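Local coordinates for nucleoporin 53 (Pichia guilliermondii, PDB 3P3D), which probably serves as a structural component of the nuclear pore complex, this chain being its RNA-recognition-motif domain of the Nup53/35/40 type, at residues A[10-15]-A[91-96]; A[21-26]-A[84-89]; A[25-30]-A[76-81]. One frame throughout, in Å; residues are numbered along the deposited sequence.

Contact 1 (A[10-15]-A[91-96])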
ATOM      1  N   ILE A  10      -5.136  -3.073   1.640  1.00 34.35           N
ATOM      2  CA  ILE A  10      -4.073  -4.026   1.438  1.00 34.04           C
ATOM      3  C   ILE A  10      -2.933  -3.572   2.299  1.00 34.59           C
ATOM      4  O   ILE A  10      -2.856  -2.378   2.662  1.00 34.99           O
ATOM      5  CB  ILE A  10      -3.642  -4.102  -0.079  1.00 33.54           C
ATOM      6  CG1 ILE A  10      -3.055  -2.782  -0.579  1.00 33.15           C
ATOM      7  CG2 ILE A  10      -4.819  -4.518  -0.960  1.00 31.90           C
ATOM      8  CD1 ILE A  10      -2.638  -2.780  -2.039  1.00 32.05           C
ATOM      9  N   LEU A  11      -2.051  -4.513   2.619  1.00 35.19           N
ATOM     10  CA  LEU A  11      -0.712  -4.188   3.106  1.00 35.75           C
ATOM     11  C   LEU A  11       0.361  -4.356   2.013  1.00 36.21           C
ATOM     12  O   LEU A  11       0.490  -5.437   1.463  1.00 36.34           O
ATOM     13  CB  LEU A  11      -0.402  -5.076   4.280  1.00 35.73           C
ATOM     14  CG  LEU A  11      -1.306  -4.805   5.493  1.00 35.60           C
ATOM     15  CD1 LEU A  11      -1.196  -5.930   6.491  1.00 35.47           C
ATOM     16  CD2 LEU A  11      -0.955  -3.477   6.127  1.00 35.04           C
ATOM     17  N   VAL A  12       1.104  -3.296   1.676  1.00 37.16           N
ATOM     18  CA  VAL A  12       2.256  -3.425   0.768  1.00 37.97           C
ATOM     19  C   VAL A  12       3.531  -3.386   1.586  1.00 38.11           C
ATOM     20  O   VAL A  12       3.649  -2.604   2.515  1.00 38.51           O
ATOM     21  CB  VAL A  12       2.297  -2.362  -0.387  1.00 38.14           C
ATOM     22  CG1 VAL A  12       0.983  -2.314  -1.144  1.00 37.34           C
ATOM     23  CG2 VAL A  12       2.610  -1.001   0.134  1.00 40.83           C
ATOM     24  N   PHE A  13       4.494  -4.234   1.247  1.00 38.65           N
ATOM     25  CA  PHE A  13       5.676  -4.393   2.095  1.00 38.53           C
ATOM     26  C   PHE A  13       6.920  -4.873   1.358  1.00 39.88           C
ATOM     27  O   PHE A  13       6.835  -5.392   0.254  1.00 40.45           O
ATOM     28  CB  PHE A  13       5.354  -5.371   3.249  1.00 37.92           C
ATOM     29  CG  PHE A  13       5.034  -6.794   2.803  1.00 33.62           C
ATOM     30  CD1 PHE A  13       6.035  -7.730   2.666  1.00 30.55           C
ATOM     31  CD2 PHE A  13       3.736  -7.189   2.544  1.00 31.50           C
ATOM     32  CE1 PHE A  13       5.760  -9.013   2.264  1.00 29.77           C
ATOM     33  CE2 PHE A  13       3.448  -8.507   2.142  1.00 31.31           C
ATOM     34  CZ  PHE A  13       4.453  -9.407   2.002  1.00 30.12           C
ATOM     35  N   GLY A  14       8.065  -4.716   2.019  1.00 41.67           N
ATOM     36  CA  GLY A  14       9.347  -5.271   1.581  1.00 42.39           C
ATOM     37  C   GLY A  14      10.282  -4.285   0.889  1.00 43.26           C
ATOM     38  O   GLY A  14      11.313  -4.679   0.356  1.00 42.82           O
ATOM     39  N   TYR A  15       9.939  -2.999   0.933  1.00 44.31           N
ATOM     40  CA  TYR A  15      10.673  -1.962   0.218  1.00 45.26           C
ATOM     41  C   TYR A  15      11.586  -1.234   1.199  1.00 46.67           C
ATOM     42  O   TYR A  15      11.270  -1.166   2.399  1.00 47.16           O
ATOM     43  CB  TYR A  15       9.709  -0.978  -0.457  1.00 45.22           C
ATOM     44  CG  TYR A  15       8.642  -0.420   0.466  1.00 45.12           C
ATOM     45  CD1 TYR A  15       8.899   0.687   1.261  1.00 45.02           C
ATOM     46  CD2 TYR A  15       7.381  -1.004   0.553  1.00 43.55           C
ATOM     47  CE1 TYR A  15       7.950   1.189   2.120  1.00 43.87           C
ATOM     48  CE2 TYR A  15       6.418  -0.499   1.417  1.00 42.22           C
ATOM     49  CZ  TYR A  15       6.718   0.594   2.194  1.00 43.44           C
ATOM     50  OH  TYR A  15       5.801   1.137   3.048  1.00 41.91           O
ATOM     51  N   LEU A  91       8.172  -6.573  -4.231  1.00 40.62           N
ATOM     52  CA  LEU A  91       7.072  -6.065  -3.426  1.00 40.82           C
ATOM     53  C   LEU A  91       6.153  -7.179  -2.979  1.00 40.30           C
ATOM     54  O   LEU A  91       5.840  -8.094  -3.743  1.00 40.94           O
ATOM     55  CB  LEU A  91       6.244  -5.035  -4.188  1.00 40.90           C
ATOM     56  CG  LEU A  91       6.956  -3.742  -4.556  1.00 41.37           C
ATOM     57  CD1 LEU A  91       5.937  -2.737  -5.069  1.00 42.92           C
ATOM     58  CD2 LEU A  91       7.736  -3.183  -3.387  1.00 41.42           C
ATOM     59  N   GLY A  92       5.709  -7.082  -1.737  1.00 39.77           N
ATOM     60  CA  GLY A  92       4.634  -7.944  -1.233  1.00 39.38           C
ATOM     61  C   GLY A  92       3.313  -7.209  -1.140  1.00 38.31           C
ATOM     62  O   GLY A  92       3.265  -6.029  -0.793  1.00 38.65           O
ATOM     63  N   VAL A  93       2.235  -7.899  -1.475  1.00 37.88           N
ATOM     64  CA  VAL A  93       0.905  -7.334  -1.326  1.00 37.07           C
ATOM     65  C   VAL A  93       0.021  -8.418  -0.783  1.00 37.60           C
ATOM     66  O   VAL A  93      -0.028  -9.515  -1.341  1.00 37.56           O
ATOM     67  CB  VAL A  93       0.309  -6.787  -2.646  1.00 36.83           C
ATOM     68  CG1 VAL A  93      -0.989  -6.010  -2.376  1.00 34.47           C
ATOM     69  CG2 VAL A  93       1.289  -5.887  -3.352  1.00 35.46           C
ATOM     70  N   ILE A  94      -0.657  -8.117   0.327  1.00 38.28           N
ATOM     71  CA  ILE A  94      -1.635  -9.045   0.919  1.00 38.78           C
ATOM     72  C   ILE A  94      -2.836  -8.255   1.371  1.00 39.20           C
ATOM     73  O   ILE A  94      -2.715  -7.050   1.595  1.00 39.16           O
ATOM     74  CB  ILE A  94      -1.068  -9.848   2.145  1.00 38.43           C
ATOM     75  CG1 ILE A  94      -0.478  -8.929   3.220  1.00 38.36           C
ATOM     76  CG2 ILE A  94      -0.014 -10.830   1.714  1.00 38.86           C
ATOM     77  CD1 ILE A  94      -0.269  -9.640   4.559  1.00 38.34           C
ATOM     78  N   PRO A  95      -3.995  -8.926   1.524  1.00 40.26           N
ATOM     79  CA  PRO A  95      -5.130  -8.257   2.119  1.00 40.94           C
ATOM     80  C   PRO A  95      -4.784  -7.774   3.527  1.00 41.87           C
ATOM     81  O   PRO A  95      -4.132  -8.500   4.287  1.00 41.98           O
ATOM     82  CB  PRO A  95      -6.172  -9.364   2.190  1.00 41.06           C
ATOM     83  CG  PRO A  95      -5.689 -10.424   1.264  1.00 40.82           C
ATOM     84  CD  PRO A  95      -4.247 -10.371   1.398  1.00 40.50           C
ATOM     85  N   TYR A  96      -5.196  -6.559   3.860  1.00 42.88           N
ATOM     86  CA  TYR A  96      -5.087  -6.066   5.222  1.00 44.86           C
ATOM     87  C   TYR A  96      -5.881  -6.930   6.215  1.00 45.32           C
ATOM     88  O   TYR A  96      -6.978  -7.392   5.898  1.00 45.66           O
ATOM     89  CB  TYR A  96      -5.613  -4.633   5.286  1.00 45.50           C
ATOM     90  CG  TYR A  96      -6.006  -4.177   6.678  1.00 48.08           C
ATOM     91  CD1 TYR A  96      -5.052  -3.706   7.564  1.00 48.93           C
ATOM     92  CD2 TYR A  96      -7.349  -4.213   7.103  1.00 51.34           C
ATOM     93  CE1 TYR A  96      -5.396  -3.285   8.829  1.00 51.36           C
ATOM     94  CE2 TYR A  96      -7.708  -3.793   8.387  1.00 51.43           C
ATOM     95  CZ  TYR A  96      -6.720  -3.322   9.238  1.00 52.13           C
ATOM     96  OH  TYR A  96      -7.029  -2.885  10.508  1.00 54.68           O
TER
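The ring of F13 lies flat over the backbone of G92, whose CA sits 3.6 Å from the centroid of the F13 ring and 15° off its normal, a CH-pi contact. Chi1 of 64° sets CG of F13 between its own backbone N and carbonyl carbon. Glycine suits the site, because a CB on G92 would run into F13 CZ. At the rim of the ring, CE2 of F13 lies 4.1 Å from I94 CG1. An alanine in place of F13 would probably leave the G92 backbone without its aromatic cover and I94 with one apolar neighbour fewer. On the other face of the sheet, I10 CD1 meets V93 CG1 at 3.6 Å, turned toward helices 20-27 and 72-79, where F27 and A78 also pack. Four backbone hydrogen bonds fix these positions. F13 and G92 exchange one pair, with G92 N 2.8 Å from F13 O, and L11 and I94 exchange the other. Strand 64-68 flanks strand 9-13 on its far side, with W64 touching L11 and F13. Antiparallel pairing of the central strand 9-13 with the last strand 89-95, which lies beside it opposite strand 64-68, is characteristic of the RNA recognition motif fold.

Contact 2 (A[21-26]-A[84-89])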
ATOM      1  N   ASN A  21       7.344   6.400  -0.967  1.00 45.11           N
ATOM      2  CA  ASN A  21       6.489   7.259  -1.772  1.00 44.88           C
ATOM      3  C   ASN A  21       6.355   6.811  -3.216  1.00 44.01           C
ATOM      4  O   ASN A  21       5.263   6.915  -3.785  1.00 43.78           O
ATOM      5  CB  ASN A  21       6.965   8.702  -1.718  1.00 45.60           C
ATOM      6  CG  ASN A  21       6.665   9.359  -0.388  1.00 47.23           C
ATOM      7  OD1 ASN A  21       5.738   8.956   0.330  1.00 49.95           O
ATOM      8  ND2 ASN A  21       7.445  10.385  -0.051  1.00 48.17           N
ATOM      9  N   GLN A  22       7.439   6.285  -3.788  1.00 42.77           N
ATOM     10  CA  GLN A  22       7.388   5.743  -5.142  1.00 42.27           C
ATOM     11  C   GLN A  22       6.419   4.562  -5.187  1.00 40.69           C
ATOM     12  O   GLN A  22       5.722   4.351  -6.197  1.00 39.55           O
ATOM     13  CB  GLN A  22       8.773   5.281  -5.615  1.00 42.86           C
ATOM     14  CG  GLN A  22       9.868   6.361  -5.641  1.00 46.04           C
ATOM     15  CD  GLN A  22      11.238   5.798  -6.054  1.00 51.40           C
ATOM     16  OE1 GLN A  22      11.365   5.143  -7.104  1.00 54.82           O
ATOM     17  NE2 GLN A  22      12.257   6.019  -5.213  1.00 51.63           N
ATOM     18  N   VAL A  23       6.379   3.804  -4.085  1.00 39.49           N
ATOM     19  CA  VAL A  23       5.561   2.591  -4.004  1.00 38.39           C
ATOM     20  C   VAL A  23       4.107   2.981  -3.864  1.00 38.12           C
ATOM     21  O   VAL A  23       3.246   2.448  -4.555  1.00 37.34           O
ATOM     22  CB  VAL A  23       5.961   1.700  -2.822  1.00 38.70           C
ATOM     23  CG1 VAL A  23       4.960   0.566  -2.671  1.00 37.12           C
ATOM     24  CG2 VAL A  23       7.400   1.159  -3.000  1.00 37.41           C
ATOM     25  N   ILE A  24       3.843   3.949  -2.988  1.00 37.83           N
ATOM     26  CA  ILE A  24       2.483   4.435  -2.777  1.00 37.24           C
ATOM     27  C   ILE A  24       1.983   4.987  -4.093  1.00 37.04           C
ATOM     28  O   ILE A  24       0.900   4.655  -4.532  1.00 37.55           O
ATOM     29  CB  ILE A  24       2.425   5.494  -1.638  1.00 37.44           C
ATOM     30  CG1 ILE A  24       2.730   4.827  -0.288  1.00 37.51           C
ATOM     31  CG2 ILE A  24       1.026   6.159  -1.544  1.00 35.86           C
ATOM     32  CD1 ILE A  24       3.150   5.817   0.825  1.00 37.05           C
ATOM     33  N   ALA A  25       2.804   5.799  -4.746  1.00 36.64           N
ATOM     34  CA  ALA A  25       2.437   6.391  -6.021  1.00 36.43           C
ATOM     35  C   ALA A  25       2.078   5.329  -7.047  1.00 36.17           C
ATOM     36  O   ALA A  25       1.080   5.441  -7.769  1.00 35.93           O
ATOM     37  CB  ALA A  25       3.570   7.248  -6.535  1.00 35.89           C
ATOM     38  N   TYR A  26       2.897   4.292  -7.120  1.00 35.72           N
ATOM     39  CA  TYR A  26       2.622   3.216  -8.045  1.00 35.26           C
ATOM     40  C   TYR A  26       1.255   2.607  -7.724  1.00 34.21           C
ATOM     41  O   TYR A  26       0.455   2.374  -8.629  1.00 32.80           O
ATOM     42  CB  TYR A  26       3.746   2.179  -7.987  1.00 36.08           C
ATOM     43  CG  TYR A  26       3.485   0.917  -8.765  1.00 37.76           C
ATOM     44  CD1 TYR A  26       3.612   0.885 -10.157  1.00 41.16           C
ATOM     45  CD2 TYR A  26       3.128  -0.243  -8.111  1.00 40.00           C
ATOM     46  CE1 TYR A  26       3.379  -0.292 -10.875  1.00 43.29           C
ATOM     47  CE2 TYR A  26       2.899  -1.414  -8.803  1.00 41.93           C
ATOM     48  CZ  TYR A  26       3.030  -1.440 -10.171  1.00 44.89           C
ATOM     49  OH  TYR A  26       2.789  -2.626 -10.821  1.00 49.71           O
ATOM     50  N   ALA A  84       5.765  -8.770  -7.541  1.00 42.25           N
ATOM     51  CA  ALA A  84       6.271  -7.972  -8.626  1.00 42.46           C
ATOM     52  C   ALA A  84       7.594  -7.382  -8.215  1.00 42.62           C
ATOM     53  O   ALA A  84       7.779  -7.058  -7.059  1.00 43.22           O
ATOM     54  CB  ALA A  84       5.277  -6.844  -8.975  1.00 42.59           C
ATOM     55  N   VAL A  85       8.515  -7.231  -9.161  1.00 42.99           N
ATOM     56  CA  VAL A  85       9.763  -6.540  -8.904  1.00 42.70           C
ATOM     57  C   VAL A  85       9.524  -5.086  -9.246  1.00 43.89           C
ATOM     58  O   VAL A  85       8.935  -4.778 -10.277  1.00 44.75           O
ATOM     59  CB  VAL A  85      10.906  -7.109  -9.749  1.00 42.84           C
ATOM     60  CG1 VAL A  85      12.255  -6.396  -9.431  1.00 40.76           C
ATOM     61  CG2 VAL A  85      11.019  -8.597  -9.528  1.00 40.57           C
ATOM     62  N   PHE A  86       9.962  -4.190  -8.377  1.00 44.52           N
ATOM     63  CA  PHE A  86       9.709  -2.778  -8.560  1.00 45.48           C
ATOM     64  C   PHE A  86      10.996  -2.039  -8.253  1.00 46.81           C
ATOM     65  O   PHE A  86      11.486  -2.103  -7.120  1.00 46.84           O
ATOM     66  CB  PHE A  86       8.601  -2.323  -7.615  1.00 45.46           C
ATOM     67  CG  PHE A  86       8.147  -0.926  -7.844  1.00 44.39           C
ATOM     68  CD1 PHE A  86       7.268  -0.627  -8.872  1.00 46.15           C
ATOM     69  CD2 PHE A  86       8.576   0.082  -7.035  1.00 43.63           C
ATOM     70  CE1 PHE A  86       6.836   0.674  -9.079  1.00 45.77           C
ATOM     71  CE2 PHE A  86       8.144   1.382  -7.226  1.00 44.58           C
ATOM     72  CZ  PHE A  86       7.270   1.676  -8.255  1.00 44.97           C
ATOM     73  N   ASN A  87      11.545  -1.352  -9.259  1.00 47.53           N
ATOM     74  CA  ASN A  87      12.846  -0.695  -9.129  1.00 48.28           C
ATOM     75  C   ASN A  87      13.851  -1.566  -8.359  1.00 47.58           C
ATOM     76  O   ASN A  87      14.475  -1.100  -7.405  1.00 47.54           O
ATOM     77  CB  ASN A  87      12.715   0.695  -8.461  1.00 49.01           C
ATOM     78  CG  ASN A  87      11.793   1.656  -9.246  1.00 52.60           C
ATOM     79  OD1 ASN A  87      11.375   1.359 -10.377  1.00 54.89           O
ATOM     80  ND2 ASN A  87      11.462   2.807  -8.633  1.00 53.64           N
ATOM     81  N   GLY A  88      13.977  -2.832  -8.758  1.00 47.03           N
ATOM     82  CA  GLY A  88      14.997  -3.734  -8.190  1.00 46.66           C
ATOM     83  C   GLY A  88      14.743  -4.351  -6.812  1.00 46.25           C
ATOM     84  O   GLY A  88      15.662  -4.925  -6.210  1.00 46.11           O
ATOM     85  N   VAL A  89      13.515  -4.247  -6.296  1.00 45.74           N
ATOM     86  CA  VAL A  89      13.143  -4.958  -5.057  1.00 44.93           C
ATOM     87  C   VAL A  89      11.852  -5.711  -5.297  1.00 44.02           C
ATOM     88  O   VAL A  89      11.048  -5.337  -6.151  1.00 43.96           O
ATOM     89  CB  VAL A  89      12.931  -4.010  -3.829  1.00 45.00           C
ATOM     90  CG1 VAL A  89      14.072  -3.011  -3.676  1.00 44.79           C
ATOM     91  CG2 VAL A  89      11.636  -3.274  -3.963  1.00 45.27           C
TER
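Aromatic contact between Y26 and F86 dominates here. F86 CE1 stands over one face of the Y26 ring, 3.4 Å from Y26 CG and displaced toward the rim. The two planes are inclined at 49° with centroids 4.7 Å apart, an oblique meeting in which the side chains pass alongside one another, pointing opposite ways. CG of F86 is anti to its backbone N (chi1 -173°), and the ring extends from the strand to the helix. Its CZ also lies 3.6 Å from Y26 CB.

Apolar and backbone contacts complete the setting of the F86 ring. V23 CG2 approaches F86 CE2 at 4.3 Å, while the carbonyl oxygen of Q22 comes within 3.7 Å of F86 CZ. M19 and L91 add further side-chain contacts to F86.

The polar element lies at the exposed side of the contact, where Q22 OE1 and N87 ND2 are 2.8 Å apart, the amide planes 42° from one another. N87 is held there by a type I' turn from F86 to V89, closed by paired backbone hydrogen bonds between those two residues. This is a two-residue beta hairpin joining strands 85-86 and 89-95, packed through its phenylalanine against the first helix of the RNA recognition motif fold.

Contact 3 (A[25-30]-A[76-81])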
ATOM      1  N   ALA A  25       2.804   5.799  -4.746  1.00 36.64           N
ATOM      2  CA  ALA A  25       2.437   6.391  -6.021  1.00 36.43           C
ATOM      3  C   ALA A  25       2.078   5.329  -7.047  1.00 36.17           C
ATOM      4  O   ALA A  25       1.080   5.441  -7.769  1.00 35.93           O
ATOM      5  CB  ALA A  25       3.570   7.248  -6.535  1.00 35.89           C
ATOM      6  N   TYR A  26       2.897   4.292  -7.120  1.00 35.72           N
ATOM      7  CA  TYR A  26       2.622   3.216  -8.045  1.00 35.26           C
ATOM      8  C   TYR A  26       1.255   2.607  -7.724  1.00 34.21           C
ATOM      9  O   TYR A  26       0.455   2.374  -8.629  1.00 32.80           O
ATOM     10  CB  TYR A  26       3.746   2.179  -7.987  1.00 36.08           C
ATOM     11  CG  TYR A  26       3.485   0.917  -8.765  1.00 37.76           C
ATOM     12  CD1 TYR A  26       3.612   0.885 -10.157  1.00 41.16           C
ATOM     13  CD2 TYR A  26       3.128  -0.243  -8.111  1.00 40.00           C
ATOM     14  CE1 TYR A  26       3.379  -0.292 -10.875  1.00 43.29           C
ATOM     15  CE2 TYR A  26       2.899  -1.414  -8.803  1.00 41.93           C
ATOM     16  CZ  TYR A  26       3.030  -1.440 -10.171  1.00 44.89           C
ATOM     17  OH  TYR A  26       2.789  -2.626 -10.821  1.00 49.71           O
ATOM     18  N   PHE A  27       0.955   2.390  -6.438  1.00 33.44           N
ATOM     19  CA  PHE A  27      -0.303   1.711  -6.105  1.00 32.96           C
ATOM     20  C   PHE A  27      -1.583   2.529  -6.360  1.00 33.14           C
ATOM     21  O   PHE A  27      -2.681   1.962  -6.376  1.00 32.28           O
ATOM     22  CB  PHE A  27      -0.258   1.119  -4.707  1.00 32.97           C
ATOM     23  CG  PHE A  27       0.434  -0.200  -4.678  1.00 32.39           C
ATOM     24  CD1 PHE A  27       1.818  -0.264  -4.608  1.00 31.35           C
ATOM     25  CD2 PHE A  27      -0.279  -1.368  -4.807  1.00 30.31           C
ATOM     26  CE1 PHE A  27       2.477  -1.462  -4.652  1.00 31.08           C
ATOM     27  CE2 PHE A  27       0.371  -2.572  -4.857  1.00 30.95           C
ATOM     28  CZ  PHE A  27       1.756  -2.623  -4.772  1.00 30.56           C
ATOM     29  N   GLN A  28      -1.440   3.832  -6.612  1.00 32.71           N
ATOM     30  CA  GLN A  28      -2.569   4.632  -7.063  1.00 33.50           C
ATOM     31  C   GLN A  28      -3.084   4.214  -8.441  1.00 32.79           C
ATOM     32  O   GLN A  28      -4.234   4.457  -8.784  1.00 32.80           O
ATOM     33  CB  GLN A  28      -2.210   6.123  -7.061  1.00 33.55           C
ATOM     34  CG  GLN A  28      -3.318   7.028  -7.580  1.00 35.77           C
ATOM     35  CD  GLN A  28      -2.997   8.509  -7.370  1.00 37.50           C
ATOM     36  OE1 GLN A  28      -2.121   9.059  -8.031  1.00 39.03           O
ATOM     37  NE2 GLN A  28      -3.715   9.150  -6.454  1.00 35.51           N
ATOM     38  N   GLU A  29      -2.247   3.560  -9.218  1.00 33.37           N
ATOM     39  CA  GLU A  29      -2.662   3.050 -10.522  1.00 34.50           C
ATOM     40  C   GLU A  29      -3.811   2.039 -10.444  1.00 35.03           C
ATOM     41  O   GLU A  29      -4.446   1.766 -11.454  1.00 34.93           O
ATOM     42  CB  GLU A  29      -1.468   2.394 -11.229  1.00 35.00           C
ATOM     43  CG  GLU A  29      -0.374   3.398 -11.648  1.00 36.55           C
ATOM     44  CD  GLU A  29       0.798   2.748 -12.383  1.00 39.47           C
ATOM     45  OE1 GLU A  29       0.636   1.635 -12.961  1.00 37.80           O
ATOM     46  OE2 GLU A  29       1.890   3.369 -12.365  1.00 41.04           O
ATOM     47  N   PHE A  30      -4.059   1.468  -9.260  1.00 34.91           N
ATOM     48  CA  PHE A  30      -5.111   0.465  -9.099  1.00 35.56           C
ATOM     49  C   PHE A  30      -6.451   1.047  -8.662  1.00 35.58           C
ATOM     50  O   PHE A  30      -7.505   0.401  -8.789  1.00 34.83           O
ATOM     51  CB  PHE A  30      -4.620  -0.630  -8.145  1.00 35.47           C
ATOM     52  CG  PHE A  30      -3.332  -1.222  -8.595  1.00 35.04           C
ATOM     53  CD1 PHE A  30      -3.259  -1.824  -9.842  1.00 34.95           C
ATOM     54  CD2 PHE A  30      -2.183  -1.100  -7.837  1.00 34.56           C
ATOM     55  CE1 PHE A  30      -2.070  -2.330 -10.319  1.00 34.26           C
ATOM     56  CE2 PHE A  30      -0.987  -1.594  -8.302  1.00 35.08           C
ATOM     57  CZ  PHE A  30      -0.927  -2.202  -9.558  1.00 34.88           C
ATOM     58  N   VAL A  76      -8.528  -6.081  -5.188  1.00 36.05           N
ATOM     59  CA  VAL A  76      -8.295  -7.341  -5.904  1.00 36.21           C
ATOM     60  C   VAL A  76      -7.166  -7.149  -6.923  1.00 35.95           C
ATOM     61  O   VAL A  76      -6.249  -7.944  -6.979  1.00 35.79           O
ATOM     62  CB  VAL A  76      -9.608  -7.808  -6.606  1.00 36.31           C
ATOM     63  CG1 VAL A  76      -9.346  -8.895  -7.593  1.00 38.18           C
ATOM     64  CG2 VAL A  76     -10.610  -8.273  -5.585  1.00 36.12           C
ATOM     65  N   ASP A  77      -7.218  -6.051  -7.679  1.00 36.12           N
ATOM     66  CA  ASP A  77      -6.226  -5.753  -8.708  1.00 36.06           C
ATOM     67  C   ASP A  77      -4.823  -5.450  -8.136  1.00 35.65           C
ATOM     68  O   ASP A  77      -3.807  -5.880  -8.687  1.00 34.50           O
ATOM     69  CB  ASP A  77      -6.687  -4.556  -9.538  1.00 36.31           C
ATOM     70  CG  ASP A  77      -7.923  -4.850 -10.376  1.00 37.97           C
ATOM     71  OD1 ASP A  77      -8.337  -6.034 -10.469  1.00 38.16           O
ATOM     72  OD2 ASP A  77      -8.474  -3.878 -10.947  1.00 39.22           O
ATOM     73  N   ALA A  78      -4.779  -4.675  -7.060  1.00 35.53           N
ATOM     74  CA  ALA A  78      -3.519  -4.382  -6.383  1.00 35.76           C
ATOM     75  C   ALA A  78      -2.843  -5.655  -5.917  1.00 36.00           C
ATOM     76  O   ALA A  78      -1.664  -5.814  -6.040  1.00 35.49           O
ATOM     77  CB  ALA A  78      -3.764  -3.461  -5.214  1.00 35.53           C
ATOM     78  N   LEU A  79      -3.638  -6.569  -5.391  1.00 37.64           N
ATOM     79  CA  LEU A  79      -3.158  -7.829  -4.841  1.00 38.54           C
ATOM     80  C   LEU A  79      -2.393  -8.652  -5.853  1.00 38.54           C
ATOM     81  O   LEU A  79      -1.523  -9.424  -5.485  1.00 38.85           O
ATOM     82  CB  LEU A  79      -4.348  -8.645  -4.380  1.00 38.87           C
ATOM     83  CG  LEU A  79      -4.213  -9.413  -3.081  1.00 41.29           C
ATOM     84  CD1 LEU A  79      -3.765  -8.505  -1.946  1.00 40.71           C
ATOM     85  CD2 LEU A  79      -5.595 -10.015  -2.819  1.00 43.19           C
ATOM     86  N   LEU A  80      -2.743  -8.494  -7.124  1.00 38.38           N
ATOM     87  CA  LEU A  80      -2.061  -9.172  -8.206  1.00 38.41           C
ATOM     88  C   LEU A  80      -0.620  -8.730  -8.350  1.00 37.73           C
ATOM     89  O   LEU A  80       0.133  -9.399  -8.999  1.00 37.51           O
ATOM     90  CB  LEU A  80      -2.773  -8.926  -9.546  1.00 38.98           C
ATOM     91  CG  LEU A  80      -4.235  -9.339  -9.732  1.00 39.26           C
ATOM     92  CD1 LEU A  80      -4.721  -8.932 -11.128  1.00 38.47           C
ATOM     93  CD2 LEU A  80      -4.382 -10.831  -9.527  1.00 39.91           C
ATOM     94  N   GLU A  81      -0.243  -7.594  -7.770  1.00 38.06           N
ATOM     95  CA  GLU A  81       1.166  -7.155  -7.739  1.00 37.66           C
ATOM     96  C   GLU A  81       2.055  -7.865  -6.727  1.00 36.81           C
ATOM     97  O   GLU A  81       3.212  -7.526  -6.588  1.00 36.04           O
ATOM     98  CB  GLU A  81       1.248  -5.662  -7.480  1.00 38.25           C
ATOM     99  CG  GLU A  81       0.795  -4.845  -8.689  1.00 41.71           C
ATOM    100  CD  GLU A  81       1.523  -5.255  -9.955  1.00 45.77           C
ATOM    101  OE1 GLU A  81       2.745  -5.021 -10.031  1.00 48.22           O
ATOM    102  OE2 GLU A  81       0.878  -5.848 -10.845  1.00 49.27           O
TER
HETATM  103  O   HOH W   1      -9.039  -0.884 -10.443  1.00 41.12           O
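The carbonyl oxygen of F30 is gripped twice: a water donates to F30 O at 2.6 Å and also to D77 OD2, bridging the two segments, and the hydroxyl of S74 bonds to F30 O as well. A second polar link is direct, the hydroxyl of Y26 donating to the carboxylate of E81 with Y26 OH 2.5 Å from E81 OE1. OE1 lies at the edge of the tyrosine ring, near its plane, yet is itself met from well above the carboxylate plane. The two side chains cross at about a right angle. The glutamate chain is bent at chi2 (-53°), which places CD to one side of an extended path, and its methylene groups serve as apolar surface: E81 CG touches F30 CZ at 3.3 Å, and E81 CB lies 4.1 Å from F27 CZ.

F30 packs between the two segments. One face of its ring is covered by A78, whose CA is 4.0 Å from the F30 centroid and 21° off the normal in a CH-pi contact, with A78 CB 3.9 Å from F30 CD2. The neighbouring F27 brings CD2 to 4.1 Å from the same A78 CB and continues inward to V12 and V93 of the sheet.

Segments 25-30 and 76-81, at the C-terminal parts of the two helices, thus meet through aromatic rings set against a small alanine. The polar links beside them satisfy the F30 carbonyl, and the tyrosine hydroxyl may help to stabilise negative charge on E81.

Contact 1 is largely buried and lies nearest the centre of the chain, contact 3 is partly buried and contact 2 lies at the surface. Contacts 2 and 3 share helix 20-27 and both use Y26, which offers a ring face to the hairpin and its hydroxyl to the end of segment 76-81. Contact 1 joins the central strand 9-13 to its neighbour 89-95 largely by backbone hydrogen bonds, whereas the helix contacts rely on side chains: rings and an amide pair at 84-89, rings, a carboxylate and a water at 76-81. Contact 1 touches both: I10 and V93 pack on A78 and F27 of contact 3, and L91 pairs with A84 and touches F86 of contact 2. Both are nested within the chain loop that contact 1 closes.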